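Local coordinates for uncharacterized protein Atu1656/AGR_C_3050 (PDB 2OJH) that is of unknown function but folds as a six-bladed beta-propeller of the TolB family and may bind protein partners, at residues Arg211-His223 against Val232-Pro244. Sequence-based numbering, arbitrary orientation.
Sequences RITDSAYGDWFPH and VFVSYDADVFDHP. With ACY (acetic acid), chain B; ACY (acetic acid), chain C.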
loop_
_atom_site.group_PDB
_atom_site.type_symbol
_atom_site.label_atom_id
_atom_site.label_comp_id
_atom_site.label_asym_id
_atom_site.label_seq_id
_atom_site.Cartn_x
_atom_site.Cartn_y
_atom_site.Cartn_z
ATOM N N ARG A 211 1.171 10.010 -17.432
ATOM C CA ARG A 211 0.225 10.493 -16.447
ATOM C C ARG A 211 -1.070 9.700 -16.564
ATOM O O ARG A 211 -1.566 9.472 -17.678
ATOM C CB ARG A 211 -0.048 11.983 -16.658
ATOM C CG ARG A 211 -0.768 12.653 -15.518
ATOM C CD ARG A 211 -0.949 14.107 -15.816
ATOM N NE ARG A 211 -1.717 14.803 -14.791
ATOM C CZ ARG A 211 -1.922 16.118 -14.781
ATOM N NH1 ARG A 211 -1.392 16.897 -15.728
ATOM N NH2 ARG A 211 -2.652 16.665 -13.814
ATOM N N ILE A 212 -1.629 9.316 -15.417
ATOM C CA ILE A 212 -2.873 8.543 -15.383
ATOM C C ILE A 212 -4.079 9.283 -14.821
ATOM O O ILE A 212 -5.187 9.088 -15.328
ATOM C CB ILE A 212 -2.689 7.217 -14.629
ATOM C CG1 ILE A 212 -1.626 6.358 -15.339
ATOM C CG2 ILE A 212 -4.050 6.520 -14.428
ATOM C CD1 ILE A 212 -2.002 5.816 -16.710
ATOM N N THR A 213 -3.899 10.102 -13.783
ATOM C CA THR A 213 -4.988 11.018 -13.384
ATOM C C THR A 213 -4.660 12.472 -13.716
ATOM O O THR A 213 -3.497 12.885 -13.716
ATOM C CB THR A 213 -5.383 10.899 -11.894
ATOM O OG1 THR A 213 -4.265 11.237 -11.053
ATOM C CG2 THR A 213 -5.842 9.503 -11.570
ATOM N N ASP A 214 -5.712 13.242 -14.010
ATOM C CA ASP A 214 -5.608 14.665 -14.221
ATOM C C ASP A 214 -6.854 15.174 -13.515
ATOM O O ASP A 214 -7.917 15.223 -14.118
ATOM C CB ASP A 214 -5.678 14.950 -15.713
ATOM C CG ASP A 214 -5.324 16.379 -16.060
ATOM O OD1 ASP A 214 -5.425 17.272 -15.188
ATOM O OD2 ASP A 214 -4.937 16.603 -17.224
ATOM N N SER A 215 -6.735 15.441 -12.212
ATOM C CA SER A 215 -7.902 15.715 -11.367
ATOM C C SER A 215 -7.721 17.002 -10.598
ATOM O O SER A 215 -6.619 17.559 -10.567
ATOM C CB SER A 215 -8.150 14.576 -10.370
ATOM O OG SER A 215 -6.977 14.273 -9.608
ATOM N N ALA A 216 -8.807 17.464 -9.977
ATOM C CA ALA A 216 -8.737 18.520 -8.984
ATOM C C ALA A 216 -8.387 18.000 -7.583
ATOM O O ALA A 216 -8.643 18.678 -6.594
ATOM C CB ALA A 216 -10.069 19.291 -8.931
ATOM N N TYR A 217 -7.789 16.824 -7.479
ATOM C CA TYR A 217 -7.507 16.272 -6.147
ATOM C C TYR A 217 -6.059 15.880 -6.033
ATOM O O TYR A 217 -5.340 15.902 -7.025
ATOM C CB TYR A 217 -8.352 15.022 -5.884
ATOM C CG TYR A 217 -9.835 15.284 -5.954
ATOM C CD1 TYR A 217 -10.448 16.167 -5.060
ATOM C CD2 TYR A 217 -10.622 14.664 -6.920
ATOM C CE1 TYR A 217 -11.801 16.421 -5.126
ATOM C CE2 TYR A 217 -12.001 14.911 -6.992
ATOM C CZ TYR A 217 -12.574 15.791 -6.086
ATOM O OH TYR A 217 -13.928 16.071 -6.146
ATOM N N GLY A 218 -5.634 15.555 -4.811
ATOM C CA GLY A 218 -4.363 14.849 -4.594
ATOM C C GLY A 218 -4.654 13.355 -4.472
ATOM O O GLY A 218 -5.375 12.921 -3.569
ATOM N N ASP A 219 -4.054 12.565 -5.361
ATOM C CA ASP A 219 -4.485 11.202 -5.601
ATOM C C ASP A 219 -3.357 10.398 -5.040
ATOM O O ASP A 219 -2.191 10.689 -5.334
ATOM C CB ASP A 219 -4.662 10.972 -7.122
ATOM C CG ASP A 219 -5.851 11.739 -7.715
ATOM O OD1 ASP A 219 -6.820 11.985 -6.980
ATOM O OD2 ASP A 219 -5.840 12.056 -8.925
ATOM N N TRP A 220 -3.681 9.388 -4.217
ATOM C CA TRP A 220 -2.677 8.734 -3.409
ATOM C C TRP A 220 -2.950 7.229 -3.377
ATOM O O TRP A 220 -4.077 6.777 -3.615
ATOM C CB TRP A 220 -2.766 9.291 -1.975
ATOM C CG TRP A 220 -2.005 10.607 -1.740
ATOM C CD1 TRP A 220 -2.457 11.892 -1.926
ATOM C CD2 TRP A 220 -0.669 10.708 -1.272
ATOM N NE1 TRP A 220 -1.447 12.800 -1.586
ATOM C CE2 TRP A 220 -0.338 12.067 -1.197
ATOM C CE3 TRP A 220 0.311 9.746 -0.926
ATOM C CZ2 TRP A 220 0.929 12.500 -0.781
ATOM C CZ3 TRP A 220 1.558 10.185 -0.523
ATOM C CH2 TRP A 220 1.850 11.542 -0.438
ATOM N N PHE A 221 -1.939 6.444 -3.061
ATOM C CA PHE A 221 -2.146 5.026 -2.835
ATOM C C PHE A 221 -2.771 4.232 -4.004
ATOM O O PHE A 221 -3.734 3.483 -3.782
ATOM C CB PHE A 221 -2.993 4.784 -1.558
ATOM C CG PHE A 221 -2.737 5.764 -0.444
ATOM C CD1 PHE A 221 -1.462 5.864 0.158
ATOM C CD2 PHE A 221 -3.775 6.576 0.017
ATOM C CE1 PHE A 221 -1.217 6.816 1.176
ATOM C CE2 PHE A 221 -3.552 7.523 1.048
ATOM C CZ PHE A 221 -2.274 7.644 1.629
ATOM N N PRO A 222 -2.225 4.344 -5.237
ATOM C CA PRO A 222 -2.766 3.473 -6.312
ATOM C C PRO A 222 -2.482 1.979 -6.117
ATOM O O PRO A 222 -1.322 1.571 -5.842
ATOM C CB PRO A 222 -2.102 4.044 -7.587
ATOM C CG PRO A 222 -0.791 4.651 -7.089
ATOM C CD PRO A 222 -1.169 5.252 -5.745
ATOM N N HIS A 223 -3.553 1.165 -6.180
ATOM C CA HIS A 223 -3.422 -0.271 -6.221
ATOM C C HIS A 223 -4.166 -0.856 -7.422
ATOM O O HIS A 223 -5.388 -0.877 -7.440
ATOM C CB HIS A 223 -3.882 -0.885 -4.884
ATOM C CG HIS A 223 -3.219 -0.266 -3.691
ATOM N ND1 HIS A 223 -1.866 -0.376 -3.463
ATOM C CD2 HIS A 223 -3.710 0.501 -2.687
ATOM C CE1 HIS A 223 -1.557 0.258 -2.346
ATOM N NE2 HIS A 223 -2.660 0.788 -1.846
ATOM N N VAL A 232 -7.760 1.111 -7.687
ATOM C CA VAL A 232 -8.407 1.815 -6.562
ATOM C C VAL A 232 -7.376 2.794 -5.959
ATOM O O VAL A 232 -6.165 2.538 -5.986
ATOM C CB VAL A 232 -8.951 0.786 -5.485
ATOM C CG1 VAL A 232 -7.818 0.085 -4.782
ATOM C CG2 VAL A 232 -9.868 1.456 -4.462
ATOM N N PHE A 233 -7.842 3.914 -5.420
ATOM C CA PHE A 233 -6.936 4.920 -4.889
ATOM C C PHE A 233 -7.763 5.880 -4.044
ATOM O O PHE A 233 -8.989 5.764 -4.010
ATOM C CB PHE A 233 -6.132 5.637 -6.005
ATOM C CG PHE A 233 -6.976 6.471 -6.958
ATOM C CD1 PHE A 233 -7.620 5.870 -8.020
ATOM C CD2 PHE A 233 -7.048 7.852 -6.828
ATOM C CE1 PHE A 233 -8.376 6.634 -8.922
ATOM C CE2 PHE A 233 -7.834 8.625 -7.715
ATOM C CZ PHE A 233 -8.484 8.008 -8.742
ATOM N N VAL A 234 -7.092 6.752 -3.296
ATOM C CA VAL A 234 -7.773 7.751 -2.466
ATOM C C VAL A 234 -7.539 9.146 -3.047
ATOM O O VAL A 234 -6.421 9.451 -3.439
ATOM C CB VAL A 234 -7.219 7.740 -1.052
ATOM C CG1 VAL A 234 -7.770 8.901 -0.218
ATOM C CG2 VAL A 234 -7.516 6.397 -0.354
ATOM N N SER A 235 -8.565 9.996 -3.048
ATOM C CA SER A 235 -8.453 11.414 -3.446
ATOM C C SER A 235 -8.684 12.328 -2.242
ATOM O O SER A 235 -9.760 12.295 -1.635
ATOM C CB SER A 235 -9.486 11.773 -4.522
ATOM O OG SER A 235 -9.069 11.308 -5.802
ATOM N N TYR A 236 -7.675 13.124 -1.881
ATOM C CA TYR A 236 -7.828 14.138 -0.846
ATOM C C TYR A 236 -8.284 15.419 -1.519
ATOM O O TYR A 236 -8.094 15.557 -2.720
ATOM C CB TYR A 236 -6.487 14.456 -0.250
ATOM C CG TYR A 236 -5.900 13.445 0.705
ATOM C CD1 TYR A 236 -6.123 13.545 2.084
ATOM C CD2 TYR A 236 -5.095 12.442 0.243
ATOM C CE1 TYR A 236 -5.528 12.630 2.983
ATOM C CE2 TYR A 236 -4.511 11.523 1.130
ATOM C CZ TYR A 236 -4.737 11.643 2.505
ATOM O OH TYR A 236 -4.133 10.743 3.411
ATOM N N ASP A 237 -8.841 16.369 -0.769
ATOM C CA ASP A 237 -9.027 17.709 -1.323
ATOM C C ASP A 237 -7.678 18.283 -1.791
ATOM O O ASP A 237 -6.609 17.914 -1.284
ATOM C CB ASP A 237 -9.721 18.655 -0.329
ATOM C CG ASP A 237 -11.135 18.191 0.057
ATOM O OD1 ASP A 237 -11.722 17.293 -0.609
ATOM O OD2 ASP A 237 -11.658 18.731 1.058
ATOM N N ALA A 238 -7.753 19.129 -2.805
ATOM C CA ALA A 238 -6.597 19.749 -3.461
ATOM C C ALA A 238 -5.755 20.593 -2.512
ATOM O O ALA A 238 -4.525 20.585 -2.601
ATOM C CB ALA A 238 -7.083 20.623 -4.622
ATOM N N ASP A 239 -6.418 21.327 -1.616
ATOM C CA ASP A 239 -5.711 22.145 -0.615
ATOM C C ASP A 239 -5.027 21.373 0.524
ATOM O O ASP A 239 -4.546 21.978 1.476
ATOM C CB ASP A 239 -6.644 23.226 -0.041
ATOM C CG ASP A 239 -7.838 22.649 0.736
ATOM O OD1 ASP A 239 -7.935 21.414 0.940
ATOM O OD2 ASP A 239 -8.702 23.453 1.145
ATOM N N VAL A 240 -5.002 20.047 0.437
ATOM C CA VAL A 240 -4.358 19.222 1.444
ATOM C C VAL A 240 -2.896 19.033 1.046
ATOM O O VAL A 240 -2.593 18.897 -0.144
ATOM C CB VAL A 240 -5.062 17.814 1.560
ATOM C CG1 VAL A 240 -4.279 16.881 2.421
ATOM C CG2 VAL A 240 -6.477 17.951 2.103
ATOM N N PHE A 241 -1.997 18.997 2.034
ATOM C CA PHE A 241 -0.578 18.798 1.781
ATOM C C PHE A 241 -0.175 17.436 2.279
ATOM O O PHE A 241 -0.504 17.053 3.396
ATOM C CB PHE A 241 0.309 19.893 2.437
ATOM C CG PHE A 241 1.777 19.746 2.117
ATOM C CD1 PHE A 241 2.294 20.237 0.922
ATOM C CD2 PHE A 241 2.634 19.049 2.980
ATOM C CE1 PHE A 241 3.649 20.059 0.598
ATOM C CE2 PHE A 241 3.986 18.875 2.670
ATOM C CZ PHE A 241 4.489 19.383 1.467
ATOM N N ASP A 242 0.543 16.707 1.445
ATOM C CA ASP A 242 0.999 15.373 1.798
ATOM C C ASP A 242 -0.214 14.422 2.002
ATOM O O ASP A 242 -1.238 14.581 1.338
ATOM C CB ASP A 242 1.854 15.460 3.046
ATOM C CG ASP A 242 3.088 14.635 2.955
ATOM O OD1 ASP A 242 3.202 13.802 2.035
ATOM O OD2 ASP A 242 3.982 14.833 3.794
ATOM N N HIS A 243 -0.098 13.453 2.911
ATOM C CA HIS A 243 -1.169 12.450 3.121
ATOM C C HIS A 243 -1.525 12.227 4.612
ATOM O O HIS A 243 -1.176 11.205 5.210
ATOM C CB HIS A 243 -0.779 11.128 2.473
ATOM C CG HIS A 243 0.554 10.595 2.906
ATOM N ND1 HIS A 243 0.700 9.384 3.548
ATOM C CD2 HIS A 243 1.806 11.087 2.759
ATOM C CE1 HIS A 243 1.979 9.152 3.779
ATOM N NE2 HIS A 243 2.673 10.165 3.304
ATOM N N PRO A 244 -2.198 13.193 5.209
ATOM C CA PRO A 244 -2.532 13.168 6.627
ATOM C C PRO A 244 -3.601 12.119 7.027
ATOM O O PRO A 244 -4.272 11.515 6.161
ATOM C CB PRO A 244 -3.122 14.569 6.854
ATOM C CG PRO A 244 -2.659 15.373 5.695
ATOM C CD PRO A 244 -2.705 14.417 4.575
HETATM C C ACY B . 2.019 16.940 -1.803
HETATM O O ACY B . 2.890 16.167 -1.329
HETATM O OXT ACY B . 1.001 17.320 -1.186
HETATM C CH3 ACY B . 2.193 17.450 -3.204
HETATM C C ACY C . 6.314 8.649 2.568
HETATM O O ACY C . 6.024 7.793 3.438
HETATM O OXT ACY C . 5.550 9.541 2.168
HETATM C CH3 ACY C . 7.661 8.616 1.937
HETATM O O HOH W 1 -1.831 15.523 -1.122
#
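The hairpin of strands 217-223 and 232-237 belongs to one blade of the beta-propeller, its antiparallel pairing evident from a 150° angle between the strand axes. G218 with Y236, W220 with V234 and H223 with V232 are hydrogen-bonded pairs; the register slips by one residue between the last two, a beta bulge in which F221, whose phi and psi are both positive, and P222 lie opposite F233. On one face D219 gathers three hydroxyls: S235 OG donates to D219 OD1 (2.6 Å), while OD2 accepts from S215 OG (2.6 Å) and, on its anti lone pair, from T213 OG1 (2.8 Å). These bonds fix the carboxylate's rotation and tie the loop before the strand to both strands; F233 brings its ring edge to D219 OD1, CE2 lying 3.6 Å away. On the other face W220 and Y236 form an aromatic cluster with F221 from the bulge and H243 from the loop that follows strand 232-237. H243 CB sits 3.6 Å above the centre of the W220 six-membered ring, a CH-pi contact, and the imidazole, its CG between backbone N and carbonyl carbon, continues over that ring as an offset stack with planes 29° apart. Y236 turns its edge to the indole's five-membered ring, planes at 80°. A water bridges W220 NE1 (2.8 Å) to D242 O. Next to this hairpin, strand 247-255 pairs with strand 230-237, T213 bonds to I199 of the adjacent blade, and D219 O accepts from N190 of strand 186-191.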